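Probable ribosomal RNA small subunit methyltransferase from Thermus thermophilus methylates N2 of a guanine in 16S ribosomal RNA, with S-adenosylmethionine as methyl donor. One contact in two of its structures: PDB 3DMF (chain A, 1.58 Å), residues Tyr198-Leu203 and Ala242-Leu247, and PDB 2ZWV (chain B, 2.00 Å), residues Tyr198-Leu203 and Ala242-Leu247. Both blocks share one frame: the second was fitted to the first on N, CA, C and O of the twelve residues, RMSD 0.10 Å. Numbering follows each deposited sequence.

Structure 1 (3DMF); sequences YTFHHL and AGYGAL. With SAM (S-adenosylmethionine), chain C.
Water 1 joins His201 to Tyr244, accepting from His201 N at 3.0 Å and donating to Tyr244 O at 2.8 Å, so two backbones that share no direct hydrogen bond are tied together. Strand 196-202, half of a hairpin with strand 187-193, here covers the glycine-rich loop (motif I) after strand 236-240 of the Rossmann-like methyltransferase domain. Tyr244 CG lies between its backbone N and carbonyl carbon (chi1 59°), turning the phenol to the strand; its OH hydrogen-bonds to Ser208 O, beyond the strand's end. The Phe200 side chain crosses that of Tyr244 at about a right angle, Phe200 CD1 3.7 Å from Tyr244 CD1; Gly245 O meets the Phe200 edge, 3.4 Å from CE1. His202 CD2 lies over one Tyr244 face, completing an aromatic cluster. On the cofactor side, Ala246 CB packs 3.4 Å from OXT of S-adenosylmethionine, and Gly243 CA 3.5 Å from its O3'.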
loop_
_atom_site.group_PDB
_atom_site.type_symbol
_atom_site.label_atom_id
_atom_site.label_comp_id
_atom_site.label_asym_id
_atom_site.label_seq_id
_atom_site.Cartn_x
_atom_site.Cartn_y
_atom_site.Cartn_z
ATOM N N TYR A 198 16.245 10.008 -15.098
ATOM C CA TYR A 198 15.217 8.970 -14.921
ATOM C C TYR A 198 13.844 9.539 -15.242
ATOM O O TYR A 198 13.583 10.710 -14.982
ATOM C CB TYR A 198 15.228 8.449 -13.482
ATOM C CG TYR A 198 16.533 7.802 -13.095
ATOM C CD1 TYR A 198 16.754 6.431 -13.293
ATOM C CD2 TYR A 198 17.565 8.560 -12.554
ATOM C CE1 TYR A 198 17.983 5.851 -12.955
ATOM C CE2 TYR A 198 18.768 7.993 -12.209
ATOM C CZ TYR A 198 18.974 6.644 -12.399
ATOM O OH TYR A 198 20.199 6.117 -12.039
ATOM N N THR A 199 12.971 8.725 -15.827
ATOM C CA THR A 199 11.572 9.112 -15.966
ATOM C C THR A 199 10.746 8.096 -15.195
ATOM O O THR A 199 10.680 6.935 -15.577
ATOM C CB THR A 199 11.099 9.166 -17.432
ATOM O OG1 THR A 199 11.857 10.153 -18.147
ATOM C CG2 THR A 199 9.637 9.565 -17.493
ATOM N N PHE A 200 10.149 8.557 -14.107
ATOM C CA PHE A 200 9.330 7.693 -13.264
ATOM C C PHE A 200 7.903 7.681 -13.763
ATOM O O PHE A 200 7.416 8.663 -14.324
ATOM C CB PHE A 200 9.411 8.121 -11.798
ATOM C CG PHE A 200 10.780 7.956 -11.208
ATOM C CD1 PHE A 200 11.222 6.702 -10.779
ATOM C CD2 PHE A 200 11.641 9.039 -11.123
ATOM C CE1 PHE A 200 12.505 6.538 -10.242
ATOM C CE2 PHE A 200 12.934 8.890 -10.598
ATOM C CZ PHE A 200 13.366 7.625 -10.160
ATOM N N HIS A 201 7.244 6.543 -13.566
ATOM C CA HIS A 201 5.865 6.367 -14.017
ATOM C C HIS A 201 5.065 5.807 -12.872
ATOM O O HIS A 201 5.525 4.902 -12.164
ATOM C CB HIS A 201 5.798 5.395 -15.175
ATOM C CG HIS A 201 6.356 5.944 -16.449
ATOM N ND1 HIS A 201 7.710 6.084 -16.673
ATOM C CD2 HIS A 201 5.740 6.397 -17.565
ATOM C CE1 HIS A 201 7.900 6.590 -17.880
ATOM N NE2 HIS A 201 6.723 6.800 -18.437
ATOM N N HIS A 202 3.871 6.346 -12.658
ATOM C CA HIS A 202 3.063 5.806 -11.553
ATOM C C HIS A 202 1.570 6.005 -11.706
ATOM O O HIS A 202 1.095 6.921 -12.395
ATOM C CB HIS A 202 3.525 6.351 -10.202
ATOM C CG HIS A 202 3.385 7.830 -10.068
ATOM N ND1 HIS A 202 2.171 8.443 -9.836
ATOM C CD2 HIS A 202 4.302 8.820 -10.132
ATOM C CE1 HIS A 202 2.349 9.750 -9.772
ATOM N NE2 HIS A 202 3.630 10.005 -9.955
ATOM N N LEU A 203 0.848 5.107 -11.037
ATOM C CA LEU A 203 -0.602 5.161 -10.901
ATOM C C LEU A 203 -0.983 6.009 -9.685
ATOM O O LEU A 203 -0.113 6.417 -8.895
ATOM C CB LEU A 203 -1.158 3.732 -10.768
ATOM C CG LEU A 203 -1.108 2.850 -12.018
ATOM C CD1 LEU A 203 -1.276 1.365 -11.633
ATOM C CD2 LEU A 203 -2.158 3.258 -13.045
ATOM N N ALA A 242 9.405 -0.656 -2.061
ATOM C CA ALA A 242 10.080 -0.058 -3.241
ATOM C C ALA A 242 9.293 1.072 -3.911
ATOM O O ALA A 242 9.875 1.881 -4.645
ATOM C CB ALA A 242 10.426 -1.149 -4.286
ATOM N N GLY A 243 7.980 1.154 -3.664
ATOM C CA GLY A 243 7.179 2.181 -4.334
ATOM C C GLY A 243 7.310 2.140 -5.850
ATOM O O GLY A 243 7.410 1.051 -6.438
ATOM N N TYR A 244 7.284 3.306 -6.498
ATOM C CA TYR A 244 7.460 3.333 -7.957
ATOM C C TYR A 244 8.940 3.294 -8.376
ATOM O O TYR A 244 9.254 3.385 -9.569
ATOM C CB TYR A 244 6.742 4.536 -8.592
ATOM C CG TYR A 244 7.200 5.865 -8.073
ATOM C CD1 TYR A 244 8.431 6.401 -8.440
ATOM C CD2 TYR A 244 6.392 6.597 -7.213
ATOM C CE1 TYR A 244 8.843 7.632 -7.958
ATOM C CE2 TYR A 244 6.792 7.820 -6.735
ATOM C CZ TYR A 244 8.014 8.333 -7.097
ATOM O OH TYR A 244 8.415 9.567 -6.602
ATOM N N GLY A 245 9.842 3.133 -7.407
ATOM C CA GLY A 245 11.254 2.885 -7.731
ATOM C C GLY A 245 12.266 4.005 -7.539
ATOM O O GLY A 245 13.328 3.968 -8.171
ATOM N N ALA A 246 11.997 4.937 -6.623
ATOM C CA ALA A 246 12.944 6.062 -6.436
ATOM C C ALA A 246 14.323 5.548 -5.999
ATOM O O ALA A 246 15.346 6.112 -6.380
ATOM C CB ALA A 246 12.397 7.077 -5.445
ATOM N N LEU A 247 14.356 4.470 -5.211
ATOM C CA LEU A 247 15.660 3.871 -4.872
ATOM C C LEU A 247 16.023 2.766 -5.869
ATOM O O LEU A 247 17.191 2.607 -6.234
ATOM C CB LEU A 247 15.652 3.296 -3.450
ATOM C CG LEU A 247 15.235 4.251 -2.329
ATOM C CD1 LEU A 247 15.246 3.550 -0.974
ATOM C CD2 LEU A 247 16.149 5.477 -2.296
HETATM N N SAM C . 11.044 3.364 -1.770
HETATM C CA SAM C . 10.049 4.348 -2.305
HETATM C C SAM C . 10.656 5.747 -2.297
HETATM O O SAM C . 11.670 5.927 -1.631
HETATM O OXT SAM C . 10.114 6.646 -2.923
HETATM C CB SAM C . 8.754 4.388 -1.491
HETATM C CG SAM C . 8.942 4.743 -0.008
HETATM S SD SAM C . 7.378 4.934 0.901
HETATM C CE SAM C . 7.902 5.978 2.290
HETATM C "C5'" SAM C . 7.198 3.354 1.772
HETATM C "C4'" SAM C . 6.678 2.227 0.874
HETATM O "O4'" SAM C . 6.450 1.109 1.736
HETATM C "C3'" SAM C . 5.372 2.537 0.116
HETATM O "O3'" SAM C . 5.562 2.330 -1.255
HETATM C "C2'" SAM C . 4.401 1.531 0.742
HETATM O "O2'" SAM C . 3.296 1.137 -0.075
HETATM C "C1'" SAM C . 5.358 0.425 1.153
HETATM N N9 SAM C . 4.777 -0.508 2.131
HETATM C C8 SAM C . 3.838 -0.270 3.111
HETATM N N7 SAM C . 3.608 -1.439 3.777
HETATM C C5 SAM C . 4.379 -2.405 3.215
HETATM C C6 SAM C . 4.530 -3.768 3.461
HETATM N N6 SAM C . 3.832 -4.441 4.381
HETATM N N1 SAM C . 5.436 -4.454 2.686
HETATM C C2 SAM C . 6.152 -3.870 1.675
HETATM N N3 SAM C . 5.995 -2.521 1.384
HETATM C C4 SAM C . 5.119 -1.826 2.183
HETATM O O HOH W 1 8.313 4.219 -12.092
#

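Structure 2 (2ZWV); sequences YTFHHL and AGYGAL. With SAH (S-adenosyl-L-homocysteine), chain D.
Between His201 and Tyr244 sits water 2, which accepts a hydrogen bond from His201 N (2.9 Å) and donates one to Tyr244 O (2.9 Å), a bridge where the segments have no direct hydrogen bond. With chi1 at 57°, Tyr244 CG stands between the backbone N and the carbonyl carbon; this swings the phenol against the strand, and Tyr244 OH hydrogen-bonds to Ser208 O. The Phe200 side chain crosses that of Tyr244 at about a right angle, with Phe200 CD1 3.6 Å from Tyr244 CD1, while Gly245 O comes to the edge of the Phe200 ring, 3.3 Å from CE1. Over one face of Tyr244 lies His202 CD2, the third member of the aromatic cluster. On the cofactor side of the loop, Ala246 CB approaches O of S-adenosyl-L-homocysteine at 3.3 Å, and Gly243 CA is 3.5 Å from its O3'.

Comparison
Both structures are of one protein, and its CA atoms here coincide within the error; Phe200(A), His202(A), Tyr244(A) and Leu247(A) keep the places of Phe200(B), His202(B), Tyr244(B) and Leu247(B), and water 1 and water 2 occupy the same site. The change is in the cofactor pocket: S-adenosylmethionine in structure 1, its demethylated product S-adenosyl-L-homocysteine in structure 2. Chemically, the methyl carbon CE on SD is absent from the second ligand, and where S-adenosylmethionine has a positively charged sulfonium, S-adenosyl-L-homocysteine has a neutral thioether. The loop answers little, since it meets parts common to both ligands: Ala242(A) and Ala242(B) touch the amino acid CA, Gly243(A) and Gly243(B) the ribose O3', and Ala246(A) and Ala246(B) a carboxylate oxygen, named OXT in one ligand and O in the other. Leu247(B) is also counted as touching S-adenosyl-L-homocysteine, but marginally: Leu247(B) CG lies 3.9 Å from its OXT, and Leu247(A) CG 4.0 Å from O of S-adenosylmethionine.

Structure 2 (2ZWV)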
loop_
_atom_site.group_PDB
_atom_site.type_symbol
_atom_site.label_atom_id
_atom_site.label_comp_id
_atom_site.label_asym_id
_atom_site.label_seq_id
_atom_site.Cartn_x
_atom_site.Cartn_y
_atom_site.Cartn_z
ATOM N N TYR B 198 16.224 10.129 -15.131
ATOM C CA TYR B 198 15.240 9.063 -14.974
ATOM C C TYR B 198 13.848 9.607 -15.259
ATOM O O TYR B 198 13.577 10.784 -15.038
ATOM C CB TYR B 198 15.252 8.529 -13.539
ATOM C CG TYR B 198 16.539 7.869 -13.107
ATOM C CD1 TYR B 198 16.798 6.531 -13.408
ATOM C CD2 TYR B 198 17.502 8.584 -12.391
ATOM C CE1 TYR B 198 17.983 5.920 -13.006
ATOM C CE2 TYR B 198 18.689 7.985 -11.989
ATOM C CZ TYR B 198 18.923 6.655 -12.297
ATOM O OH TYR B 198 20.101 6.065 -11.901
ATOM N N THR B 199 12.967 8.742 -15.748
ATOM C CA THR B 199 11.589 9.124 -16.019
ATOM C C THR B 199 10.726 8.129 -15.260
ATOM O O THR B 199 10.593 6.975 -15.661
ATOM C CB THR B 199 11.255 9.045 -17.519
ATOM O OG1 THR B 199 12.103 9.945 -18.244
ATOM C CG2 THR B 199 9.797 9.424 -17.759
ATOM N N PHE B 200 10.151 8.581 -14.153
ATOM C CA PHE B 200 9.318 7.726 -13.325
ATOM C C PHE B 200 7.868 7.711 -13.787
ATOM O O PHE B 200 7.321 8.738 -14.187
ATOM C CB PHE B 200 9.401 8.186 -11.867
ATOM C CG PHE B 200 10.742 7.942 -11.230
ATOM C CD1 PHE B 200 11.119 6.660 -10.837
ATOM C CD2 PHE B 200 11.636 8.990 -11.037
ATOM C CE1 PHE B 200 12.364 6.426 -10.263
ATOM C CE2 PHE B 200 12.887 8.767 -10.463
ATOM C CZ PHE B 200 13.251 7.482 -10.075
ATOM N N HIS B 201 7.255 6.534 -13.730
ATOM C CA HIS B 201 5.860 6.364 -14.121
ATOM C C HIS B 201 5.102 5.776 -12.938
ATOM O O HIS B 201 5.590 4.855 -12.283
ATOM C CB HIS B 201 5.741 5.413 -15.319
ATOM C CG HIS B 201 6.297 5.970 -16.590
ATOM N ND1 HIS B 201 7.650 6.126 -16.808
ATOM C CD2 HIS B 201 5.683 6.407 -17.716
ATOM C CE1 HIS B 201 7.844 6.634 -18.011
ATOM N NE2 HIS B 201 6.667 6.814 -18.583
ATOM N N HIS B 202 3.915 6.305 -12.659
ATOM C CA HIS B 202 3.137 5.799 -11.538
ATOM C C HIS B 202 1.636 6.030 -11.644
ATOM O O HIS B 202 1.173 6.970 -12.296
ATOM C CB HIS B 202 3.666 6.399 -10.227
ATOM C CG HIS B 202 3.583 7.894 -10.167
ATOM N ND1 HIS B 202 2.404 8.564 -9.922
ATOM C CD2 HIS B 202 4.533 8.847 -10.317
ATOM C CE1 HIS B 202 2.632 9.867 -9.922
ATOM N NE2 HIS B 202 3.916 10.064 -10.163
ATOM N N LEU B 203 0.889 5.141 -10.998
ATOM C CA LEU B 203 -0.565 5.188 -10.960
ATOM C C LEU B 203 -0.975 5.978 -9.720
ATOM O O LEU B 203 -0.123 6.436 -8.957
ATOM C CB LEU B 203 -1.125 3.761 -10.884
ATOM C CG LEU B 203 -1.008 2.891 -12.139
ATOM C CD1 LEU B 203 -1.140 1.420 -11.771
ATOM C CD2 LEU B 203 -2.089 3.291 -13.132
ATOM N N ALA B 242 9.578 -0.585 -1.997
ATOM C CA ALA B 242 10.098 0.021 -3.218
ATOM C C ALA B 242 9.292 1.142 -3.858
ATOM O O ALA B 242 9.865 1.991 -4.538
ATOM C CB ALA B 242 10.364 -1.072 -4.252
ATOM N N GLY B 243 7.977 1.154 -3.662
ATOM C CA GLY B 243 7.164 2.198 -4.271
ATOM C C GLY B 243 7.302 2.136 -5.784
ATOM O O GLY B 243 7.379 1.046 -6.349
ATOM N N TYR B 244 7.346 3.286 -6.454
ATOM C CA TYR B 244 7.489 3.278 -7.905
ATOM C C TYR B 244 8.943 3.193 -8.363
ATOM O O TYR B 244 9.229 3.304 -9.556
ATOM C CB TYR B 244 6.794 4.497 -8.533
ATOM C CG TYR B 244 7.259 5.848 -8.034
ATOM C CD1 TYR B 244 8.519 6.347 -8.369
ATOM C CD2 TYR B 244 6.425 6.640 -7.245
ATOM C CE1 TYR B 244 8.936 7.602 -7.930
ATOM C CE2 TYR B 244 6.832 7.894 -6.801
ATOM C CZ TYR B 244 8.086 8.369 -7.148
ATOM O OH TYR B 244 8.483 9.613 -6.718
ATOM N N GLY B 245 9.859 3.009 -7.413
ATOM C CA GLY B 245 11.261 2.853 -7.763
ATOM C C GLY B 245 12.252 3.977 -7.527
ATOM O O GLY B 245 13.304 4.003 -8.165
ATOM N N ALA B 246 11.945 4.897 -6.619
ATOM C CA ALA B 246 12.863 6.002 -6.345
ATOM C C ALA B 246 14.267 5.487 -6.031
ATOM O O ALA B 246 15.258 6.039 -6.507
ATOM C CB ALA B 246 12.342 6.849 -5.183
ATOM N N LEU B 247 14.344 4.423 -5.232
ATOM C CA LEU B 247 15.628 3.830 -4.861
ATOM C C LEU B 247 15.990 2.674 -5.789
ATOM O O LEU B 247 17.156 2.485 -6.141
ATOM C CB LEU B 247 15.578 3.306 -3.422
ATOM C CG LEU B 247 15.186 4.270 -2.299
ATOM C CD1 LEU B 247 15.217 3.519 -0.973
ATOM C CD2 LEU B 247 16.142 5.459 -2.262
HETATM N N SAH D . 10.947 3.408 -1.403
HETATM C CA SAH D . 10.013 4.361 -2.021
HETATM C CB SAH D . 8.737 4.453 -1.182
HETATM C CG SAH D . 8.776 5.010 0.092
HETATM S SD SAH D . 7.319 5.128 1.055
HETATM C C SAH D . 10.676 5.737 -2.098
HETATM O O SAH D . 10.079 6.618 -2.764
HETATM O OXT SAH D . 11.756 5.884 -1.495
HETATM C "C5'" SAH D . 7.225 3.455 1.790
HETATM C "C4'" SAH D . 6.848 2.364 0.784
HETATM O "O4'" SAH D . 6.660 1.141 1.520
HETATM C "C3'" SAH D . 5.501 2.688 0.132
HETATM O "O3'" SAH D . 5.502 2.251 -1.229
HETATM C "C2'" SAH D . 4.539 1.828 0.949
HETATM O "O2'" SAH D . 3.392 1.516 0.154
HETATM C "C1'" SAH D . 5.418 0.585 1.062
HETATM N N9 SAH D . 4.864 -0.387 2.034
HETATM C C8 SAH D . 3.988 -0.116 3.000
HETATM N N7 SAH D . 3.707 -1.233 3.671
HETATM C C5 SAH D . 4.407 -2.219 3.129
HETATM C C6 SAH D . 4.530 -3.583 3.392
HETATM N N6 SAH D . 3.820 -4.149 4.363
HETATM N N1 SAH D . 5.354 -4.315 2.635
HETATM C C2 SAH D . 6.046 -3.765 1.650
HETATM N N3 SAH D . 5.954 -2.481 1.369
HETATM C C4 SAH D . 5.147 -1.680 2.087
HETATM O O HOH W 2 8.257 4.418 -12.083
#